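Local atomic coordinates of inositol-3-phosphate synthase (Caenorhabditis elegans, PDB entry 1VKO), a protein that belongs to a synthase family of the Rossmann-fold clan and binds nicotinamide-adenine-dinucleotide. Residues 79-85 with 155-160; 193-198 with 211-215; 249-255 with 300-304. All coordinates share one frame; numbering follows the deposited sequence. Where two conformers were deposited one is given.

Interaction 1 of 3, residues 79-85 with 155-160; sequences LLLVGLG and IISGWD. With NAD (nicotinamide-adenine-dinucleotide), chain G.
W159 lays its six-membered ring obliquely against L80 and V82, one strand over. CZ3 of W159 lies 3.7 Å from CB of L80, and CE3 of W159 reaches to 3.8 Å from CG2 of V82. The indole leans this way because its CG stands anti to the carbonyl carbon (chi1 -54°). Its NE1 bonds D230 of helix 220-238, and the ring meets F285 edge-to-face. L79 and I156 point to the other sheet face. There L84 brings CD1 to 3.9 Å from CG2 of I156, and its CD2 packs 3.6 Å from N of G158.

The backbones are paired parallel from L79 with I156 to V82 with W159, the amides of L79, S157, L81 and W159 bonding alternately across. Where the strands end, O of W159 accepts from both G83 N and L84 N, at 2.9 and 3.0 Å, so the turn is pinned at its start. D160 then works in two directions: OD2 takes G85 N at 2.7 Å and also the ribose O3B of NAD at 2.7 Å, while OD1 takes a very short bond from O2B of NAD. A glycine-rich turn after one strand, with an acidic residue gripping the adenosine ribose after its neighbour, is the dinucleotide-binding signature of a Rossmann fold.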
loop_
_atom_site.group_PDB
_atom_site.type_symbol
_atom_site.label_atom_id
_atom_site.label_comp_id
_atom_site.label_asym_id
_atom_site.label_seq_id
_atom_site.Cartn_x
_atom_site.Cartn_y
_atom_site.Cartn_z
ATOM N N LEU A 79 -21.157 33.695 11.140
ATOM C CA LEU A 79 -19.947 32.937 11.529
ATOM C C LEU A 79 -18.692 33.739 11.260
ATOM O O LEU A 79 -18.470 34.236 10.126
ATOM C CB LEU A 79 -19.870 31.541 10.830
ATOM C CG LEU A 79 -18.622 30.643 11.041
ATOM C CD1 LEU A 79 -18.508 30.198 12.488
ATOM C CD2 LEU A 79 -18.656 29.415 10.162
ATOM N N LEU A 80 -17.868 33.842 12.303
ATOM C CA LEU A 80 -16.620 34.568 12.227
ATOM C C LEU A 80 -15.426 33.643 12.343
ATOM O O LEU A 80 -15.206 33.013 13.400
ATOM C CB LEU A 80 -16.525 35.610 13.357
ATOM C CG LEU A 80 -17.460 36.800 13.371
ATOM C CD1 LEU A 80 -17.647 37.305 14.808
ATOM C CD2 LEU A 80 -16.915 37.876 12.470
ATOM N N LEU A 81 -14.601 33.595 11.299
ATOM C CA LEU A 81 -13.485 32.637 11.346
ATOM C C LEU A 81 -12.207 33.335 11.624
ATOM O O LEU A 81 -11.893 34.359 11.004
ATOM C CB LEU A 81 -13.383 31.829 10.050
ATOM C CG LEU A 81 -14.664 31.128 9.568
ATOM C CD1 LEU A 81 -14.507 30.395 8.251
ATOM C CD2 LEU A 81 -15.147 30.160 10.621
ATOM N N VAL A 82 -11.453 32.791 12.549
ATOM C CA VAL A 82 -10.081 33.244 12.718
ATOM C C VAL A 82 -9.224 32.423 11.794
ATOM O O VAL A 82 -9.297 31.175 11.780
ATOM C CB VAL A 82 -9.612 33.160 14.162
ATOM C CG1 VAL A 82 -8.326 33.955 14.333
ATOM C CG2 VAL A 82 -10.717 33.682 15.096
ATOM N N GLY A 83 -8.431 33.122 10.995
ATOM C CA GLY A 83 -7.766 32.495 9.864
ATOM C C GLY A 83 -8.718 32.475 8.670
ATOM O O GLY A 83 -8.776 31.508 7.943
ATOM N N LEU A 84 -9.476 33.543 8.464
ATOM C CA LEU A 84 -10.478 33.598 7.374
ATOM C C LEU A 84 -9.853 33.448 6.007
ATOM O O LEU A 84 -10.506 32.959 5.080
ATOM C CB LEU A 84 -11.285 34.899 7.413
ATOM C CG LEU A 84 -12.288 35.190 6.276
ATOM C CD1 LEU A 84 -13.508 34.255 6.340
ATOM C CD2 LEU A 84 -12.785 36.649 6.262
ATOM N N GLY A 85 -8.590 33.853 5.875
ATOM C CA GLY A 85 -7.902 33.834 4.582
ATOM C C GLY A 85 -7.098 32.593 4.309
ATOM O O GLY A 85 -6.393 32.530 3.309
ATOM N N ILE A 155 -23.909 33.695 7.256
ATOM C CA ILE A 155 -23.190 34.904 6.864
ATOM C C ILE A 155 -21.802 34.851 7.481
ATOM O O ILE A 155 -21.674 34.733 8.704
ATOM C CB ILE A 155 -23.915 36.166 7.420
ATOM C CG1 ILE A 155 -25.264 36.420 6.720
ATOM C CG2 ILE A 155 -23.026 37.375 7.270
ATOM C CD1 ILE A 155 -26.500 35.940 7.502
ATOM N N ILE A 156 -20.761 35.017 6.676
ATOM C CA ILE A 156 -19.406 34.801 7.163
ATOM C C ILE A 156 -18.428 35.978 7.023
ATOM O O ILE A 156 -18.204 36.476 5.944
ATOM C CB ILE A 156 -18.809 33.567 6.485
ATOM C CG1 ILE A 156 -19.634 32.315 6.780
ATOM C CG2 ILE A 156 -17.326 33.421 6.849
ATOM C CD1 ILE A 156 -19.026 31.022 6.180
ATOM N N SER A 157 -17.826 36.395 8.125
ATOM C CA SER A 157 -16.669 37.262 8.092
ATOM C C SER A 157 -15.541 36.616 8.948
ATOM O O SER A 157 -15.593 35.412 9.258
ATOM C CB SER A 157 -17.046 38.618 8.666
ATOM O OG SER A 157 -15.964 39.519 8.524
ATOM N N GLY A 158 -14.542 37.416 9.307
ATOM C CA GLY A 158 -13.533 37.026 10.231
ATOM C C GLY A 158 -12.234 37.771 10.059
ATOM O O GLY A 158 -12.201 38.849 9.467
ATOM N N TRP A 159 -11.155 37.175 10.583
ATOM C CA TRP A 159 -9.879 37.872 10.683
ATOM C C TRP A 159 -8.702 37.115 10.094
ATOM O O TRP A 159 -8.675 35.890 10.094
ATOM C CB TRP A 159 -9.552 38.128 12.124
ATOM C CG TRP A 159 -10.594 38.843 12.923
ATOM C CD1 TRP A 159 -10.660 40.189 13.180
ATOM C CD2 TRP A 159 -11.676 38.241 13.636
ATOM N NE1 TRP A 159 -11.743 40.452 13.984
ATOM C CE2 TRP A 159 -12.386 39.280 14.276
ATOM C CE3 TRP A 159 -12.145 36.925 13.772
ATOM C CZ2 TRP A 159 -13.521 39.038 15.067
ATOM C CZ3 TRP A 159 -13.235 36.681 14.575
ATOM C CH2 TRP A 159 -13.926 37.739 15.206
ATOM N N ASP A 160 -7.705 37.848 9.632
ATOM C CA ASP A 160 -6.498 37.200 9.208
ATOM C C ASP A 160 -5.313 38.114 9.314
ATOM O O ASP A 160 -5.413 39.260 8.916
ATOM C CB ASP A 160 -6.618 36.686 7.787
ATOM C CG ASP A 160 -5.774 35.420 7.553
ATOM O OD1 ASP A 160 -4.562 35.459 7.767
ATOM O OD2 ASP A 160 -6.251 34.339 7.180
HETATM P PA NAD G . -3.741 27.749 6.574
HETATM O O1A NAD G . -2.375 28.201 6.777
HETATM O O2A NAD G . -4.007 27.689 5.127
HETATM O O5B NAD G . -4.690 28.745 7.364
HETATM C C5B NAD G . -4.192 29.501 8.427
HETATM C C4B NAD G . -4.585 30.945 8.182
HETATM O O4B NAD G . -4.713 31.588 9.430
HETATM C C3B NAD G . -3.540 31.701 7.411
HETATM O O3B NAD G . -4.285 32.593 6.597
HETATM C C2B NAD G . -2.823 32.557 8.417
HETATM O O2B NAD G . -2.682 33.825 7.779
HETATM C C1B NAD G . -3.871 32.700 9.516
HETATM N N9A NAD G . -3.447 32.994 10.909
HETATM C C8A NAD G . -2.365 32.558 11.612
HETATM N N7A NAD G . -2.402 33.122 12.840
HETATM C C5A NAD G . -3.479 33.920 12.961
HETATM C C6A NAD G . -3.970 34.756 13.980
HETATM N N6A NAD G . -3.339 34.952 15.149
HETATM N N1A NAD G . -5.116 35.472 13.746
HETATM C C2A NAD G . -5.750 35.401 12.539
HETATM N N3A NAD G . -5.233 34.621 11.556
HETATM C C4A NAD G . -4.124 33.873 11.742
HETATM O O3 NAD G . -4.025 26.326 7.297
HETATM P PN NAD G . -5.411 25.577 7.067
HETATM O O1N NAD G . -6.413 26.614 6.704
HETATM O O2N NAD G . -5.161 24.468 6.143
HETATM O O5D NAD G . -5.889 25.068 8.531
HETATM C C5D NAD G . -5.864 25.938 9.650
HETATM C C4D NAD G . -5.827 25.219 11.011
HETATM O O4D NAD G . -6.785 24.189 11.050
HETATM C C3D NAD G . -4.478 24.571 11.343
HETATM O O3D NAD G . -4.203 24.782 12.700
HETATM C C2D NAD G . -4.763 23.095 11.228
HETATM O O2D NAD G . -4.003 22.259 12.087
HETATM C C1D NAD G . -6.208 23.047 11.643
HETATM N N1N NAD G . -6.705 21.757 11.178
HETATM C C2N NAD G . -6.727 21.477 9.848
HETATM C C3N NAD G . -7.173 20.241 9.437
HETATM C C7N NAD G . -7.535 20.127 8.005
HETATM O O7N NAD G . -7.265 21.274 7.220
HETATM N N7N NAD G . -8.098 19.004 7.541
HETATM C C4N NAD G . -7.620 19.281 10.367
HETATM C C5N NAD G . -7.571 19.579 11.711
HETATM C C6N NAD G . -7.097 20.836 12.118
#

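Interaction 2 of 3, residues 193-198 with 211-215; sequences PLPSIY and ANNVI. With NAD (nicotinamide-adenine-dinucleotide), chain G.
The ring of Y198 is met over one face by the methyl of A211, whose CB sits 3.8 Å from the ring centroid in a CH-pi contact, shifted toward the rim. V214 crosses the Y198 side chain obliquely, its CG1 3.7 Å from CB of Y198. At the other end the I215 side chain crosses that of P195 at about a right angle, bringing CD1 to 3.9 Å from CB of P195. N213 reaches back along the 193-198 segment because its CG is anti to the backbone N (chi1 -159°). ND2 then donates to O of P193 at 3.0 Å, from above that carbonyl's plane, and also bonds O of D160, so both partners hold the amide in place.

Between these side chains the backbones join at S196. Its N bonds O of N213 at 3.0 Å, and its O accepts I215 N at 2.9 Å; a water links Y198 N to I215 O. With S196 held through both its N and its O, its OG donates to N1A of NAD at 2.9 Å and O of I197 takes a weak bond from N6A. A donor facing N1A and an acceptor facing N6A are consistent with recognition of the adenine edge, the second only weakly.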
loop_
_atom_site.group_PDB
_atom_site.type_symbol
_atom_site.label_atom_id
_atom_site.label_comp_id
_atom_site.label_asym_id
_atom_site.label_seq_id
_atom_site.Cartn_x
_atom_site.Cartn_y
_atom_site.Cartn_z
ATOM N N PRO A 193 -10.037 40.098 4.877
ATOM C CA PRO A 193 -10.238 39.841 6.308
ATOM C C PRO A 193 -9.812 41.011 7.171
ATOM O O PRO A 193 -8.900 41.745 6.801
ATOM C CB PRO A 193 -9.300 38.666 6.575
ATOM C CG PRO A 193 -9.132 38.008 5.243
ATOM C CD PRO A 193 -9.076 39.141 4.278
ATOM N N LEU A 194 -10.481 41.174 8.311
ATOM C CA LEU A 194 -10.088 42.158 9.327
ATOM C C LEU A 194 -8.685 41.839 9.876
ATOM O O LEU A 194 -8.240 40.712 9.815
ATOM C CB LEU A 194 -11.142 42.221 10.451
ATOM C CG LEU A 194 -12.621 42.365 10.026
ATOM C CD1 LEU A 194 -13.548 42.172 11.193
ATOM C CD2 LEU A 194 -12.882 43.693 9.392
ATOM N N PRO A 195 -7.953 42.842 10.339
ATOM C CA PRO A 195 -6.662 42.579 10.984
ATOM C C PRO A 195 -6.820 41.829 12.285
ATOM O O PRO A 195 -7.859 41.931 12.938
ATOM C CB PRO A 195 -6.063 43.976 11.197
ATOM C CG PRO A 195 -7.171 44.921 11.031
ATOM C CD PRO A 195 -8.249 44.281 10.207
ATOM N N SER A 196 -5.833 41.005 12.618
ATOM C CA SER A 196 -5.946 40.157 13.792
ATOM C C SER A 196 -4.863 40.436 14.805
ATOM O O SER A 196 -3.983 41.264 14.590
ATOM C CB SER A 196 -5.876 38.672 13.402
ATOM O OG SER A 196 -6.683 37.911 14.281
ATOM N N ILE A 197 -4.930 39.695 15.905
ATOM C CA ILE A 197 -3.933 39.722 16.959
ATOM C C ILE A 197 -2.832 38.838 16.426
ATOM O O ILE A 197 -3.115 37.751 15.941
ATOM C CB ILE A 197 -4.557 39.107 18.217
ATOM C CG1 ILE A 197 -5.794 39.886 18.613
ATOM C CG2 ILE A 197 -3.581 39.063 19.388
ATOM C CD1 ILE A 197 -6.586 39.202 19.691
ATOM N N TYR A 198 -1.578 39.288 16.512
ATOM C CA TYR A 198 -0.422 38.473 16.140
ATOM C C TYR A 198 0.583 38.471 17.282
ATOM O O TYR A 198 1.213 39.484 17.527
ATOM C CB TYR A 198 0.200 39.057 14.864
ATOM C CG TYR A 198 1.491 38.390 14.401
ATOM C CD1 TYR A 198 1.629 37.009 14.413
ATOM C CD2 TYR A 198 2.564 39.143 13.945
ATOM C CE1 TYR A 198 2.784 36.402 14.003
ATOM C CE2 TYR A 198 3.732 38.532 13.524
ATOM C CZ TYR A 198 3.827 37.164 13.550
ATOM O OH TYR A 198 4.971 36.518 13.154
ATOM N N ALA A 211 2.517 38.079 7.889
ATOM C CA ALA A 211 1.740 38.862 8.823
ATOM C C ALA A 211 1.852 40.358 8.543
ATOM O O ALA A 211 2.770 41.016 9.049
ATOM C CB ALA A 211 2.168 38.529 10.245
ATOM N N ASN A 212 0.927 40.878 7.721
ATOM C CA ASN A 212 0.915 42.266 7.343
ATOM C C ASN A 212 -0.430 42.954 7.628
ATOM O O ASN A 212 -0.689 44.041 7.136
ATOM C CB ASN A 212 1.283 42.383 5.865
ATOM C CG ASN A 212 0.118 42.053 4.918
ATOM O OD1 ASN A 212 -0.931 41.529 5.322
ATOM N ND2 ASN A 212 0.302 42.377 3.650
ATOM N N ASN A 213 -1.273 42.296 8.416
ATOM C CA ASN A 213 -2.638 42.730 8.740
ATOM C C ASN A 213 -2.849 42.522 10.249
ATOM O O ASN A 213 -3.662 41.695 10.651
ATOM C CB ASN A 213 -3.635 41.864 7.949
ATOM C CG ASN A 213 -4.997 42.497 7.779
ATOM O OD1 ASN A 213 -5.128 43.712 7.718
ATOM N ND2 ASN A 213 -6.035 41.658 7.672
ATOM N N VAL A 214 -2.100 43.251 11.084
ATOM C CA VAL A 214 -2.191 43.085 12.545
ATOM C C VAL A 214 -2.624 44.315 13.344
ATOM O O VAL A 214 -2.242 45.440 13.025
ATOM C CB VAL A 214 -0.900 42.417 13.169
ATOM C CG1 VAL A 214 -0.149 41.573 12.136
ATOM C CG2 VAL A 214 0.011 43.409 13.816
ATOM N N ILE A 215 -3.423 44.077 14.384
ATOM C CA ILE A 215 -3.849 45.124 15.326
ATOM C C ILE A 215 -2.591 45.724 15.974
ATOM O O ILE A 215 -1.794 44.971 16.508
ATOM C CB ILE A 215 -4.757 44.519 16.483
ATOM C CG1 ILE A 215 -5.841 43.540 15.990
ATOM C CG2 ILE A 215 -5.348 45.606 17.354
ATOM C CD1 ILE A 215 -6.780 44.083 15.026
HETATM P PA NAD G . -3.741 27.749 6.574
HETATM O O1A NAD G . -2.375 28.201 6.777
HETATM O O2A NAD G . -4.007 27.689 5.127
HETATM O O5B NAD G . -4.690 28.745 7.364
HETATM C C5B NAD G . -4.192 29.501 8.427
HETATM C C4B NAD G . -4.585 30.945 8.182
HETATM O O4B NAD G . -4.713 31.588 9.430
HETATM C C3B NAD G . -3.540 31.701 7.411
HETATM O O3B NAD G . -4.285 32.593 6.597
HETATM C C2B NAD G . -2.823 32.557 8.417
HETATM O O2B NAD G . -2.682 33.825 7.779
HETATM C C1B NAD G . -3.871 32.700 9.516
HETATM N N9A NAD G . -3.447 32.994 10.909
HETATM C C8A NAD G . -2.365 32.558 11.612
HETATM N N7A NAD G . -2.402 33.122 12.840
HETATM C C5A NAD G . -3.479 33.920 12.961
HETATM C C6A NAD G . -3.970 34.756 13.980
HETATM N N6A NAD G . -3.339 34.952 15.149
HETATM N N1A NAD G . -5.116 35.472 13.746
HETATM C C2A NAD G . -5.750 35.401 12.539
HETATM N N3A NAD G . -5.233 34.621 11.556
HETATM C C4A NAD G . -4.124 33.873 11.742
HETATM O O3 NAD G . -4.025 26.326 7.297
HETATM P PN NAD G . -5.411 25.577 7.067
HETATM O O1N NAD G . -6.413 26.614 6.704
HETATM O O2N NAD G . -5.161 24.468 6.143
HETATM O O5D NAD G . -5.889 25.068 8.531
HETATM C C5D NAD G . -5.864 25.938 9.650
HETATM C C4D NAD G . -5.827 25.219 11.011
HETATM O O4D NAD G . -6.785 24.189 11.050
HETATM C C3D NAD G . -4.478 24.571 11.343
HETATM O O3D NAD G . -4.203 24.782 12.700
HETATM C C2D NAD G . -4.763 23.095 11.228
HETATM O O2D NAD G . -4.003 22.259 12.087
HETATM C C1D NAD G . -6.208 23.047 11.643
HETATM N N1N NAD G . -6.705 21.757 11.178
HETATM C C2N NAD G . -6.727 21.477 9.848
HETATM C C3N NAD G . -7.173 20.241 9.437
HETATM C C7N NAD G . -7.535 20.127 8.005
HETATM O O7N NAD G . -7.265 21.274 7.220
HETATM N N7N NAD G . -8.098 19.004 7.541
HETATM C C4N NAD G . -7.620 19.281 10.367
HETATM C C5N NAD G . -7.571 19.579 11.711
HETATM C C6N NAD G . -7.097 20.836 12.118
HETATM O O HOH W 1 -1.466 42.231 17.311
#

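Interaction 3 of 3, residues 249-255 with 300-304; sequences ANTERYT and SPQNT. With NAD (nicotinamide-adenine-dinucleotide), chain G.
Q302 turns back to E252 because its CG lies between backbone N and carbonyl carbon (chi1 72°) and the chain then bends (chi2 -97°), while N303 takes a similar first torsion (chi1 60°) that lifts its amide against Y254. OE1 of Q302 accepts E252 N at 3.2 Å, the donor standing well above the carbonyl plane. The rest of the Q302 amide crosses the E252 side chain obliquely, near CB and CG; the carboxylate itself is held by S282 and S280.

The N303 amide stacks nearly parallel to the Y254 ring, with CB 4.0 Å from the ring centroid over one face and OD1 3.1 Å from CG of Y254. That same OD1 receives T255 N at 3.1 Å, in the carbonyl plane and on a lone pair, so the amide's rotation is fixed by the bond as well as by the stack. N303 is the centre of an inverse gamma turn. At the ring edge, in its plane, a water sits between Y254 OH and O of P301.

Nearer the cofactor, T251 crosses P301 at about a right angle, CG2 of T251 lying 3.7 Å from CD of P301. OG1 of T251 bonds O3D of NAD at 2.7 Å. S300 OG bonds the same hydroxyl at 3.0 Å, and O3D donates to O of A249 at 3.1 Å. One ribose hydroxyl is thus gripped by both segments, while CB of A249 packs on the adenine and N250 ND2 makes a weak bond to the phosphate oxygen O1A. A bound pyrophosphate lies near the P301 side chain. Loops leaving the C-terminal ends of two adjacent parallel strands, 242-247 and 295-298, to line the dinucleotide site are a hallmark of the Rossmann fold.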
loop_
_atom_site.group_PDB
_atom_site.type_symbol
_atom_site.label_atom_id
_atom_site.label_comp_id
_atom_site.label_asym_id
_atom_site.label_seq_id
_atom_site.Cartn_x
_atom_site.Cartn_y
_atom_site.Cartn_z
ATOM N N ALA A 249 -7.279 29.270 12.200
ATOM C CA ALA A 249 -5.952 29.820 11.921
ATOM C C ALA A 249 -4.823 28.841 12.347
ATOM O O ALA A 249 -5.084 27.747 12.782
ATOM C CB ALA A 249 -5.800 31.162 12.652
ATOM N N ASN A 250 -3.566 29.227 12.200
ATOM C CA ASN A 250 -2.481 28.295 12.443
ATOM C C ASN A 250 -2.455 27.797 13.861
ATOM O O ASN A 250 -2.834 28.493 14.808
ATOM C CB ASN A 250 -1.127 28.865 12.043
ATOM C CG ASN A 250 -1.016 29.039 10.541
ATOM O OD1 ASN A 250 -1.262 30.140 10.016
ATOM N ND2 ASN A 250 -0.764 27.925 9.819
ATOM N N THR A 251 -2.074 26.533 13.977
ATOM C CA THR A 251 -1.899 25.878 15.226
ATOM C C THR A 251 -0.937 26.725 16.027
ATOM O O THR A 251 0.185 26.950 15.585
ATOM C CB THR A 251 -1.294 24.511 14.892
ATOM O OG1 THR A 251 -2.307 23.760 14.251
ATOM C CG2 THR A 251 -0.999 23.702 16.152
ATOM N N GLU A 252 -1.393 27.210 17.177
ATOM C CA GLU A 252 -0.525 27.833 18.199
ATOM C C GLU A 252 0.113 26.725 19.039
ATOM O O GLU A 252 -0.361 25.596 19.028
ATOM C CB GLU A 252 -1.350 28.706 19.174
ATOM C CG GLU A 252 -2.175 29.791 18.495
ATOM C CD GLU A 252 -2.921 30.715 19.448
ATOM O OE1 GLU A 252 -3.578 30.281 20.436
ATOM O OE2 GLU A 252 -2.864 31.921 19.174
ATOM N N ARG A 253 1.177 27.038 19.775
ATOM C CA ARG A 253 1.611 26.145 20.864
ATOM C C ARG A 253 0.637 26.236 22.045
ATOM O O ARG A 253 -0.268 27.086 22.091
ATOM C CB ARG A 253 3.027 26.493 21.345
ATOM C CG ARG A 253 3.149 27.909 21.899
ATOM C CD ARG A 253 4.435 28.200 22.619
ATOM N NE ARG A 253 4.532 29.592 23.073
ATOM C CZ ARG A 253 4.143 30.055 24.267
ATOM N NH1 ARG A 253 3.571 29.245 25.174
ATOM N NH2 ARG A 253 4.303 31.352 24.551
ATOM N N TYR A 254 0.821 25.324 22.987
ATOM C CA TYR A 254 0.096 25.282 24.235
ATOM C C TYR A 254 0.570 26.427 25.124
ATOM O O TYR A 254 1.732 26.763 25.149
ATOM C CB TYR A 254 0.429 23.958 24.925
ATOM C CG TYR A 254 -0.518 22.824 24.598
ATOM C CD1 TYR A 254 -0.853 22.524 23.289
ATOM C CD2 TYR A 254 -1.092 22.063 25.613
ATOM C CE1 TYR A 254 -1.728 21.521 22.993
ATOM C CE2 TYR A 254 -1.952 21.027 25.322
ATOM C CZ TYR A 254 -2.256 20.750 23.997
ATOM O OH TYR A 254 -3.136 19.722 23.679
ATOM N N THR A 255 -0.335 27.009 25.875
ATOM C CA THR A 255 0.005 27.907 26.967
ATOM C C THR A 255 0.358 27.044 28.188
ATOM O O THR A 255 0.069 25.843 28.174
ATOM C CB THR A 255 -1.271 28.721 27.292
ATOM O OG1 THR A 255 -1.640 29.513 26.155
ATOM C CG2 THR A 255 -1.025 29.745 28.365
ATOM N N SER A 300 -8.387 23.831 16.123
ATOM C CA SER A 300 -6.961 23.522 16.152
ATOM C C SER A 300 -6.572 22.803 17.457
ATOM O O SER A 300 -7.386 22.691 18.389
ATOM C CB SER A 300 -6.130 24.787 15.979
ATOM O OG SER A 300 -6.366 25.381 14.716
ATOM N N PRO A 301 -5.360 22.250 17.480
ATOM C CA PRO A 301 -4.872 21.485 18.618
ATOM C C PRO A 301 -4.603 22.267 19.904
ATOM O O PRO A 301 -4.612 21.632 20.952
ATOM C CB PRO A 301 -3.531 20.926 18.108
ATOM C CG PRO A 301 -3.671 20.910 16.683
ATOM C CD PRO A 301 -4.411 22.203 16.361
ATOM N N GLN A 302 -4.355 23.592 19.847
ATOM C CA GLN A 302 -3.947 24.294 21.073
ATOM C C GLN A 302 -4.989 24.247 22.171
ATOM O O GLN A 302 -6.186 24.070 21.893
ATOM C CB GLN A 302 -3.511 25.717 20.851
ATOM C CG GLN A 302 -4.664 26.681 20.523
ATOM C CD GLN A 302 -4.790 26.890 19.055
ATOM O OE1 GLN A 302 -4.221 26.118 18.282
ATOM N NE2 GLN A 302 -5.516 27.930 18.644
ATOM N N ASN A 303 -4.514 24.419 23.414
ATOM C CA ASN A 303 -5.359 24.285 24.607
ATOM C C ASN A 303 -6.109 25.559 25.019
ATOM O O ASN A 303 -6.162 25.914 26.198
ATOM C CB ASN A 303 -4.594 23.653 25.774
ATOM C CG ASN A 303 -3.394 24.455 26.200
ATOM O OD1 ASN A 303 -2.653 24.953 25.377
ATOM N ND2 ASN A 303 -3.190 24.569 27.509
ATOM N N THR A 304 -6.733 26.208 24.026
ATOM C CA THR A 304 -7.429 27.444 24.240
ATOM C C THR A 304 -8.420 27.378 25.408
ATOM O O THR A 304 -8.460 28.290 26.244
ATOM C CB THR A 304 -8.185 27.887 22.979
ATOM O OG1 THR A 304 -7.290 28.014 21.853
ATOM C CG2 THR A 304 -8.709 29.303 23.208
HETATM P PA NAD G . -3.741 27.749 6.574
HETATM O O1A NAD G . -2.375 28.201 6.777
HETATM O O2A NAD G . -4.007 27.689 5.127
HETATM O O5B NAD G . -4.690 28.745 7.364
HETATM C C5B NAD G . -4.192 29.501 8.427
HETATM C C4B NAD G . -4.585 30.945 8.182
HETATM O O4B NAD G . -4.713 31.588 9.430
HETATM C C3B NAD G . -3.540 31.701 7.411
HETATM O O3B NAD G . -4.285 32.593 6.597
HETATM C C2B NAD G . -2.823 32.557 8.417
HETATM O O2B NAD G . -2.682 33.825 7.779
HETATM C C1B NAD G . -3.871 32.700 9.516
HETATM N N9A NAD G . -3.447 32.994 10.909
HETATM C C8A NAD G . -2.365 32.558 11.612
HETATM N N7A NAD G . -2.402 33.122 12.840
HETATM C C5A NAD G . -3.479 33.920 12.961
HETATM C C6A NAD G . -3.970 34.756 13.980
HETATM N N6A NAD G . -3.339 34.952 15.149
HETATM N N1A NAD G . -5.116 35.472 13.746
HETATM C C2A NAD G . -5.750 35.401 12.539
HETATM N N3A NAD G . -5.233 34.621 11.556
HETATM C C4A NAD G . -4.124 33.873 11.742
HETATM O O3 NAD G . -4.025 26.326 7.297
HETATM P PN NAD G . -5.411 25.577 7.067
HETATM O O1N NAD G . -6.413 26.614 6.704
HETATM O O2N NAD G . -5.161 24.468 6.143
HETATM O O5D NAD G . -5.889 25.068 8.531
HETATM C C5D NAD G . -5.864 25.938 9.650
HETATM C C4D NAD G . -5.827 25.219 11.011
HETATM O O4D NAD G . -6.785 24.189 11.050
HETATM C C3D NAD G . -4.478 24.571 11.343
HETATM O O3D NAD G . -4.203 24.782 12.700
HETATM C C2D NAD G . -4.763 23.095 11.228
HETATM O O2D NAD G . -4.003 22.259 12.087
HETATM C C1D NAD G . -6.208 23.047 11.643
HETATM N N1N NAD G . -6.705 21.757 11.178
HETATM C C2N NAD G . -6.727 21.477 9.848
HETATM C C3N NAD G . -7.173 20.241 9.437
HETATM C C7N NAD G . -7.535 20.127 8.005
HETATM O O7N NAD G . -7.265 21.274 7.220
HETATM N N7N NAD G . -8.098 19.004 7.541
HETATM C C4N NAD G . -7.620 19.281 10.367
HETATM C C5N NAD G . -7.571 19.579 11.711
HETATM C C6N NAD G . -7.097 20.836 12.118
HETATM O O HOH W 2 -4.000 18.978 21.244
#

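How the interactions relate
The three contacts follow one another in series along the chain, and all touch the same NAD. Interaction 1 joins strands 77-82 and 154-159 of the parallel sheet; interaction 3 lies in loops after the next two strands, 242-247 and 295-298, its centre about 17 Å away. Interaction 2, within the long loop that follows helix 178-188 and precedes helix 220-238, is centred about 12 Å from interaction 1 and meets it through D160 and L194. A249 packs on V82 and G83 to join interactions 1 and 3, whereas 2 and 3 stay about 7 Å apart at their nearest atoms. Together they hold adenine, adenosine ribose and the second ribose from separate loops and strand ends around one parallel sheet.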